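Local coordinates for protein glutathione S-transferase (Acinetobacter baumannii, PDB 4MP4) that probably catalyses the conjugation of the thiol of glutathione to electrophilic substrates, at residues A[23-28]-A[202-207]; A[150-153]-A[158-161]; A[153-158]-A[185-190]. One frame throughout, in Å; residues are numbered along the deposited sequence.

Interaction 1 joins the two domains of the glutathione S-transferase fold, whereas interactions 2 and 3 lie together within the all-helical C-terminal domain. The centre of interaction 1 is about 22 Å from that of interaction 2 and about 23 Å from that of interaction 3, and the nearest atoms stay about 10 Å apart. Interactions 2 and 3 have centres only about 8 Å apart and share Ala153 and Phe158; Leu152 O of interaction 2 also lies 3.1 Å from Arg187 NH2 of interaction 3, a probable hydrogen bond. In this family glutathione binds to the N-terminal domain near the interdomain cleft; this apo structure holds no ligand to fix the site.

Interaction 1. Residues A[23-28]-A[202-207]; sequences TVFVGL and QKWLAL
The interface between the thioredoxin-like domain and the C-terminal helical domain is bridged here by Phe25 of helix 19-30, whose ring is received by Lys203, Trp204 and Leu207 of helix 199-215. Trp204 comes over one face of that ring with the outer carbons of its six-membered ring leading: Trp204 CE3 is 3.3 Å from Phe25 CG, and the neighbouring CZ3 reaches back to Phe25 CB. The two rings are inclined by 58°, with centroids 4.9 Å apart, so the pair is an oblique one, and Phe25 CD2 lies at the edge of the indole.

Placing CG opposite the backbone N (chi1 172°) lets Phe25 extend away from its own helix, and the far part of the ring arrives at the backbone of the other. Phe25 CE1 lies 3.3 Å from Trp204 N, with Lys203 C somewhat further off, while Lys203 CB adds a looser touch before the bent chain carries its amine away. Past the indole, Leu207 CD2 meets Phe25 CE2 at 3.5 Å.

In the glutathione S-transferase fold the first helix of the N-terminal domain follows the first strand, and here it meets the last helix of the chain. The segment axes approach to 10.1 Å at an angle of 124° between their N-to-C directions, a spacing bridged by the two aromatic side chains. No hydrogen bond crosses; the contact is apolar. Phe22 meets Trp204 edge-to-face and the ring of Phe16 also meets that of Trp204, while Leu10 of strand 8-13 touches Phe25.

Interaction 2. Residues A[150-153]-A[158-161]; sequences KLLA and FLFG
In Leu151, Leu152 and Leu159 alike, CG stands opposite the carbonyl carbon (chi1 -70°, -71° and -79°), and with CD1 extended in each, the CD2 branch of Leu159 is turned into the gap between the other two. That one methyl makes all the apolar contacts between the segments. Leu159 CD2 lies 3.7 Å from Leu151 CB and also approaches the CD1 methyl of that residue. On the side of Leu152 it meets both the branch point and a methyl, with Leu159 CD2 3.7 Å from Leu152 CD2. The same Leu152 methyl rests against the backbone, 3.7 Å from Phe158 O.

Leu152 is the first residue to leave helical geometry at the end of helix 135-151, so the leucine cluster closes the turn by which the chain doubles back on itself. No hydrogen bond joins the two segments.

Leu159 N is instead bonded to Asp167 OD1 in helix 165-178, probably the aspartate of the N-capping box well known in this family. Val166 and Leu170 of that helix cover Leu159, Tyr191 of helix 186-196 touches both Leu152 and Leu159, and Ile104 of helix 95-110 packs on Leu151.

Interaction 3. Residues A[153-158]-A[185-190]; sequences ASDAEF and SERLKN
Arg187 and Asp155 pass with opposite headings, and their charged ends meet aslant: the carboxylate and guanidinium planes are 63° apart. Asp155 OD1 stands 3.4 Å from Arg187 NE but sits off the plane of the guanidinium, where none of the group's hydrogens is aimed at it, leaving a salt bridge of electrostatic attraction. The same oxygen touches the aliphatic part of the chain, 3.3 Å from Arg187 CD.

A bend at chi2 (84°) carries the arginine from its helix across to the loop, and the guanidinium passes beyond the carboxylate to the backbone of Ala156. Arg187 NH2 approaches Ala156 O to 2.7 Å, yet the N-H to acceptor angle of 121° makes this a weak hydrogen bond despite the short separation. The partner that claims this nitrogen more firmly is Leu152 O, at the end of helix 135-151. One amino group is thus spread over two backbone carbonyls, tying both parts of the turn to helix 186-196. A water reinforces the arrangement weakly: it accepts from Arg187 NH1 at 2.7 Å and donates to Ala156 O at 3.3 Å. The contact lies at the surface, where solvent probably tempers the attraction between the charges.

Arg187 sits in the first turn of its helix, close behind the N-cap. Ser185 provides that cap, its OG accepting from Leu188 N at 3.2 Å, and the same hydroxyl is hydrogen-bonded to Glu149 OE1 of helix 135-151. Leu188 packs on Phe145 and Ala148 of helix 135-151, so the start of helix 186-196 lies against the end of that helix while Arg187 reaches across to the loop leading on to helix 165-178.

Interaction 1. Residues A[23-28]-A[202-207]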
loop_
_atom_site.group_PDB
_atom_site.type_symbol
_atom_site.label_atom_id
_atom_site.label_comp_id
_atom_site.label_asym_id
_atom_site.label_seq_id
_atom_site.Cartn_x
_atom_site.Cartn_y
_atom_site.Cartn_z
ATOM N N THR A 23 -1.867 -3.684 13.508
ATOM C CA THR A 23 -2.898 -2.819 12.945
ATOM C C THR A 23 -4.249 -3.522 12.698
ATOM O O THR A 23 -5.322 -2.952 12.954
ATOM C CB THR A 23 -2.370 -2.208 11.648
ATOM O OG1 THR A 23 -1.200 -1.433 11.949
ATOM C CG2 THR A 23 -3.409 -1.339 10.989
ATOM N N VAL A 24 -4.194 -4.760 12.217
ATOM C CA VAL A 24 -5.407 -5.558 12.023
ATOM C C VAL A 24 -6.042 -6.012 13.345
ATOM O O VAL A 24 -7.268 -5.991 13.495
ATOM C CB VAL A 24 -5.144 -6.776 11.121
ATOM C CG1 VAL A 24 -6.397 -7.636 10.995
ATOM C CG2 VAL A 24 -4.654 -6.313 9.752
ATOM N N PHE A 25 -5.207 -6.420 14.295
ATOM C CA PHE A 25 -5.668 -6.770 15.640
ATOM C C PHE A 25 -6.436 -5.603 16.235
ATOM O O PHE A 25 -7.528 -5.796 16.814
ATOM C CB PHE A 25 -4.471 -7.108 16.528
ATOM C CG PHE A 25 -4.806 -7.309 17.990
ATOM C CD1 PHE A 25 -4.823 -6.235 18.873
ATOM C CD2 PHE A 25 -5.034 -8.579 18.492
ATOM C CE1 PHE A 25 -5.117 -6.421 20.220
ATOM C CE2 PHE A 25 -5.321 -8.772 19.836
ATOM C CZ PHE A 25 -5.350 -7.688 20.704
ATOM N N VAL A 26 -5.868 -4.399 16.087
ATOM C CA VAL A 26 -6.508 -3.192 16.610
ATOM C C VAL A 26 -7.856 -2.967 15.921
ATOM O O VAL A 26 -8.872 -2.719 16.582
ATOM C CB VAL A 26 -5.609 -1.925 16.512
ATOM C CG1 VAL A 26 -6.412 -0.657 16.844
ATOM C CG2 VAL A 26 -4.377 -2.054 17.424
ATOM N N GLY A 27 -7.864 -3.103 14.594
ATOM C CA GLY A 27 -9.083 -2.973 13.818
ATOM C C GLY A 27 -10.194 -3.919 14.237
ATOM O O GLY A 27 -11.341 -3.516 14.365
ATOM N N LEU A 28 -9.857 -5.187 14.436
ATOM C CA LEU A 28 -10.839 -6.172 14.880
ATOM C C LEU A 28 -11.432 -5.803 16.240
ATOM O O LEU A 28 -12.642 -5.791 16.398
ATOM C CB LEU A 28 -10.218 -7.569 14.920
ATOM C CG LEU A 28 -9.839 -8.180 13.561
ATOM C CD1 LEU A 28 -8.764 -9.270 13.721
ATOM C CD2 LEU A 28 -11.084 -8.754 12.896
ATOM N N GLN A 202 -3.531 -1.202 24.088
ATOM C CA GLN A 202 -3.153 -1.759 25.374
ATOM C C GLN A 202 -3.372 -3.280 25.368
ATOM O O GLN A 202 -2.574 -4.029 25.920
ATOM C CB GLN A 202 -3.974 -1.051 26.451
ATOM C CG GLN A 202 -3.270 -0.719 27.764
ATOM C CD GLN A 202 -1.921 -0.036 27.624
ATOM O OE1 GLN A 202 -0.984 -0.401 28.324
ATOM N NE2 GLN A 202 -1.817 0.956 26.743
ATOM N N LYS A 203 -4.424 -3.744 24.698
ATOM C CA LYS A 203 -4.710 -5.190 24.640
ATOM C C LYS A 203 -3.673 -5.964 23.816
ATOM O O LYS A 203 -3.330 -7.093 24.162
ATOM C CB LYS A 203 -6.144 -5.473 24.156
ATOM C CG LYS A 203 -7.187 -5.378 25.272
ATOM C CD LYS A 203 -8.639 -5.259 24.771
ATOM C CE LYS A 203 -9.255 -6.606 24.399
ATOM N NZ LYS A 203 -9.306 -7.605 25.525
ATOM N N TRP A 204 -3.188 -5.348 22.736
ATOM C CA TRP A 204 -2.040 -5.866 21.990
ATOM C C TRP A 204 -0.805 -6.024 22.889
ATOM O O TRP A 204 -0.199 -7.101 22.937
ATOM C CB TRP A 204 -1.698 -4.949 20.798
ATOM C CG TRP A 204 -0.570 -5.451 19.900
ATOM C CD1 TRP A 204 0.686 -4.924 19.785
ATOM C CD2 TRP A 204 -0.613 -6.563 18.992
ATOM N NE1 TRP A 204 1.421 -5.625 18.857
ATOM C CE2 TRP A 204 0.650 -6.643 18.356
ATOM C CE3 TRP A 204 -1.599 -7.502 18.651
ATOM C CZ2 TRP A 204 0.962 -7.618 17.404
ATOM C CZ3 TRP A 204 -1.291 -8.481 17.707
ATOM C CH2 TRP A 204 -0.017 -8.529 17.091
ATOM N N LEU A 205 -0.445 -4.952 23.596
ATOM C CA LEU A 205 0.769 -4.930 24.413
ATOM C C LEU A 205 0.773 -5.996 25.503
ATOM O O LEU A 205 1.813 -6.570 25.817
ATOM C CB LEU A 205 0.992 -3.543 25.018
ATOM C CG LEU A 205 0.944 -2.412 23.985
ATOM C CD1 LEU A 205 1.254 -1.081 24.638
ATOM C CD2 LEU A 205 1.904 -2.681 22.835
ATOM N N ALA A 206 -0.394 -6.273 26.066
ATOM C CA ALA A 206 -0.500 -7.306 27.096
ATOM C C ALA A 206 -0.415 -8.687 26.446
ATOM O O ALA A 206 0.221 -9.604 26.986
ATOM C CB ALA A 206 -1.806 -7.156 27.863
ATOM N N LEU A 207 -1.056 -8.815 25.281
ATOM C CA LEU A 207 -1.147 -10.091 24.573
ATOM C C LEU A 207 0.240 -10.565 24.208
ATOM O O LEU A 207 0.545 -11.737 24.337
ATOM C CB LEU A 207 -2.031 -9.984 23.318
ATOM C CG LEU A 207 -2.060 -11.204 22.384
ATOM C CD1 LEU A 207 -2.678 -12.397 23.049
ATOM C CD2 LEU A 207 -2.796 -10.906 21.080
#

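Interaction 2. Residues A[150-153]-A[158-161]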
loop_
_atom_site.group_PDB
_atom_site.type_symbol
_atom_site.label_atom_id
_atom_site.label_comp_id
_atom_site.label_asym_id
_atom_site.label_seq_id
_atom_site.Cartn_x
_atom_site.Cartn_y
_atom_site.Cartn_z
ATOM N N LYS A 150 1.447 18.980 10.576
ATOM C CA LYS A 150 0.457 19.597 9.703
ATOM C C LYS A 150 -0.955 19.033 9.923
ATOM O O LYS A 150 -1.917 19.781 10.113
ATOM C CB LYS A 150 0.864 19.422 8.242
ATOM C CG LYS A 150 -0.146 19.991 7.260
ATOM C CD LYS A 150 -0.483 21.449 7.576
ATOM C CE LYS A 150 -1.482 22.009 6.575
ATOM N NZ LYS A 150 -2.586 21.037 6.316
ATOM N N LEU A 151 -1.071 17.711 9.902
ATOM C CA LEU A 151 -2.355 17.053 10.103
ATOM C C LEU A 151 -2.867 17.167 11.539
ATOM O O LEU A 151 -4.052 16.985 11.792
ATOM C CB LEU A 151 -2.265 15.582 9.705
ATOM C CG LEU A 151 -2.115 15.223 8.223
ATOM C CD1 LEU A 151 -1.927 13.729 8.091
ATOM C CD2 LEU A 151 -3.318 15.684 7.409
ATOM N N LEU A 152 -1.983 17.461 12.484
ATOM C CA LEU A 152 -2.404 17.571 13.881
ATOM C C LEU A 152 -2.357 19.001 14.422
ATOM O O LEU A 152 -2.231 19.215 15.633
ATOM C CB LEU A 152 -1.560 16.659 14.776
ATOM C CG LEU A 152 -1.805 15.161 14.642
ATOM C CD1 LEU A 152 -0.766 14.426 15.473
ATOM C CD2 LEU A 152 -3.242 14.789 15.071
ATOM N N ALA A 153 -2.453 19.979 13.533
ATOM C CA ALA A 153 -2.444 21.372 13.966
ATOM C C ALA A 153 -3.699 21.708 14.792
ATOM O O ALA A 153 -4.690 20.971 14.765
ATOM C CB ALA A 153 -2.287 22.309 12.765
ATOM N N PHE A 158 -7.081 13.626 17.757
ATOM C CA PHE A 158 -6.959 12.608 16.709
ATOM C C PHE A 158 -6.746 13.274 15.350
ATOM O O PHE A 158 -6.951 14.470 15.218
ATOM C CB PHE A 158 -8.211 11.743 16.668
ATOM C CG PHE A 158 -8.502 11.051 17.962
ATOM C CD1 PHE A 158 -7.827 9.886 18.308
ATOM C CD2 PHE A 158 -9.436 11.568 18.844
ATOM C CE1 PHE A 158 -8.089 9.239 19.500
ATOM C CE2 PHE A 158 -9.704 10.927 20.036
ATOM C CZ PHE A 158 -9.028 9.760 20.365
ATOM N N LEU A 159 -6.336 12.499 14.347
ATOM C CA LEU A 159 -5.997 13.044 13.030
ATOM C C LEU A 159 -7.187 13.638 12.286
ATOM O O LEU A 159 -7.061 14.667 11.624
ATOM C CB LEU A 159 -5.380 11.949 12.159
ATOM C CG LEU A 159 -3.910 11.602 12.385
ATOM C CD1 LEU A 159 -3.566 10.323 11.616
ATOM C CD2 LEU A 159 -3.028 12.779 11.961
ATOM N N PHE A 160 -8.338 12.986 12.398
ATOM C CA PHE A 160 -9.487 13.298 11.559
ATOM C C PHE A 160 -10.758 13.564 12.367
ATOM O O PHE A 160 -11.866 13.250 11.926
ATOM C CB PHE A 160 -9.711 12.164 10.549
ATOM C CG PHE A 160 -8.518 11.899 9.680
ATOM C CD1 PHE A 160 -8.094 12.850 8.758
ATOM C CD2 PHE A 160 -7.796 10.723 9.805
ATOM C CE1 PHE A 160 -6.973 12.627 7.966
ATOM C CE2 PHE A 160 -6.688 10.492 9.017
ATOM C CZ PHE A 160 -6.272 11.447 8.092
ATOM N N GLY A 161 -10.591 14.159 13.543
ATOM C CA GLY A 161 -11.713 14.460 14.420
ATOM C C GLY A 161 -11.805 13.423 15.516
ATOM O O GLY A 161 -11.287 13.603 16.623
#

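Interaction 3. Residues A[153-158]-A[185-190]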
loop_
_atom_site.group_PDB
_atom_site.type_symbol
_atom_site.label_atom_id
_atom_site.label_comp_id
_atom_site.label_asym_id
_atom_site.label_seq_id
_atom_site.Cartn_x
_atom_site.Cartn_y
_atom_site.Cartn_z
ATOM N N ALA A 153 -2.453 19.979 13.533
ATOM C CA ALA A 153 -2.444 21.372 13.966
ATOM C C ALA A 153 -3.699 21.708 14.792
ATOM O O ALA A 153 -4.690 20.971 14.765
ATOM C CB ALA A 153 -2.287 22.309 12.765
ATOM N N SER A 154 -3.633 22.817 15.529
ATOM C CA SER A 154 -4.690 23.242 16.457
ATOM C C SER A 154 -4.876 22.247 17.602
ATOM O O SER A 154 -5.998 22.055 18.089
ATOM C CB SER A 154 -6.030 23.483 15.740
ATOM O OG SER A 154 -5.904 24.417 14.678
ATOM N N ASP A 155 -3.776 21.620 18.020
ATOM C CA ASP A 155 -3.786 20.688 19.151
ATOM C C ASP A 155 -4.908 19.643 19.086
ATOM O O ASP A 155 -5.644 19.429 20.058
ATOM C CB ASP A 155 -3.831 21.448 20.481
ATOM C CG ASP A 155 -2.443 21.752 21.029
ATOM O OD1 ASP A 155 -1.533 20.915 20.841
ATOM O OD2 ASP A 155 -2.262 22.822 21.648
ATOM N N ALA A 156 -5.038 19.015 17.922
ATOM C CA ALA A 156 -6.008 17.951 17.729
ATOM C C ALA A 156 -5.675 16.754 18.611
ATOM O O ALA A 156 -4.505 16.482 18.899
ATOM C CB ALA A 156 -6.035 17.530 16.269
ATOM N N GLU A 157 -6.705 16.038 19.036
ATOM C CA GLU A 157 -6.516 14.824 19.816
ATOM C C GLU A 157 -6.347 13.615 18.869
ATOM O O GLU A 157 -5.554 12.716 19.130
ATOM C CB GLU A 157 -7.690 14.646 20.782
ATOM C CG GLU A 157 -7.732 13.314 21.499
ATOM C CD GLU A 157 -8.939 13.175 22.425
ATOM O OE1 GLU A 157 -9.702 14.163 22.586
ATOM O OE2 GLU A 157 -9.124 12.071 22.993
ATOM N N PHE A 158 -7.081 13.626 17.757
ATOM C CA PHE A 158 -6.959 12.608 16.709
ATOM C C PHE A 158 -6.746 13.274 15.350
ATOM O O PHE A 158 -6.951 14.470 15.218
ATOM C CB PHE A 158 -8.211 11.743 16.668
ATOM C CG PHE A 158 -8.502 11.051 17.962
ATOM C CD1 PHE A 158 -7.827 9.886 18.308
ATOM C CD2 PHE A 158 -9.436 11.568 18.844
ATOM C CE1 PHE A 158 -8.089 9.239 19.500
ATOM C CE2 PHE A 158 -9.704 10.927 20.036
ATOM C CZ PHE A 158 -9.028 9.760 20.365
ATOM N N SER A 185 9.321 16.089 18.937
ATOM C CA SER A 185 8.686 17.245 19.569
ATOM C C SER A 185 7.750 16.824 20.710
ATOM O O SER A 185 7.145 15.754 20.658
ATOM C CB SER A 185 7.913 18.050 18.528
ATOM O OG SER A 185 6.624 17.491 18.338
ATOM N N GLU A 186 7.648 17.665 21.738
ATOM C CA GLU A 186 6.746 17.427 22.861
ATOM C C GLU A 186 5.306 17.172 22.419
ATOM O O GLU A 186 4.616 16.308 22.966
ATOM C CB GLU A 186 6.780 18.596 23.853
ATOM C CG GLU A 186 8.030 18.645 24.736
ATOM C CD GLU A 186 8.220 17.380 25.578
ATOM O OE1 GLU A 186 7.199 16.797 26.017
ATOM O OE2 GLU A 186 9.389 16.965 25.785
ATOM N N ARG A 187 4.863 17.923 21.422
ATOM C CA ARG A 187 3.492 17.824 20.927
ATOM C C ARG A 187 3.208 16.437 20.351
ATOM O O ARG A 187 2.126 15.883 20.559
ATOM C CB ARG A 187 3.230 18.916 19.884
ATOM C CG ARG A 187 2.104 18.621 18.928
ATOM C CD ARG A 187 0.797 19.014 19.525
ATOM N NE ARG A 187 -0.324 18.637 18.671
ATOM C CZ ARG A 187 -1.031 17.524 18.823
ATOM N NH1 ARG A 187 -0.726 16.670 19.797
ATOM N NH2 ARG A 187 -2.045 17.265 18.005
ATOM N N LEU A 188 4.193 15.873 19.651
ATOM C CA LEU A 188 4.041 14.563 19.026
ATOM C C LEU A 188 4.213 13.396 19.997
ATOM O O LEU A 188 3.639 12.328 19.781
ATOM C CB LEU A 188 4.978 14.410 17.830
ATOM C CG LEU A 188 4.633 15.337 16.667
ATOM C CD1 LEU A 188 5.669 15.228 15.564
ATOM C CD2 LEU A 188 3.224 15.021 16.150
ATOM N N LYS A 189 4.992 13.588 21.059
ATOM C CA LYS A 189 5.076 12.571 22.110
ATOM C C LYS A 189 3.732 12.456 22.815
ATOM O O LYS A 189 3.209 11.358 23.006
ATOM C CB LYS A 189 6.164 12.902 23.126
ATOM C CG LYS A 189 7.572 12.628 22.618
ATOM C CD LYS A 189 8.600 13.000 23.661
ATOM C CE LYS A 189 10.013 12.914 23.128
ATOM N NZ LYS A 189 10.984 13.414 24.149
ATOM N N ASN A 190 3.168 13.597 23.189
ATOM C CA ASN A 190 1.844 13.628 23.800
ATOM C C ASN A 190 0.795 12.901 22.954
ATOM O O ASN A 190 0.044 12.081 23.480
ATOM C CB ASN A 190 1.406 15.070 24.090
ATOM C CG ASN A 190 2.178 15.691 25.243
ATOM O OD1 ASN A 190 2.673 14.990 26.135
ATOM N ND2 ASN A 190 2.281 17.018 25.234
HETATM O O HOH W 1 -2.568 15.392 21.380
#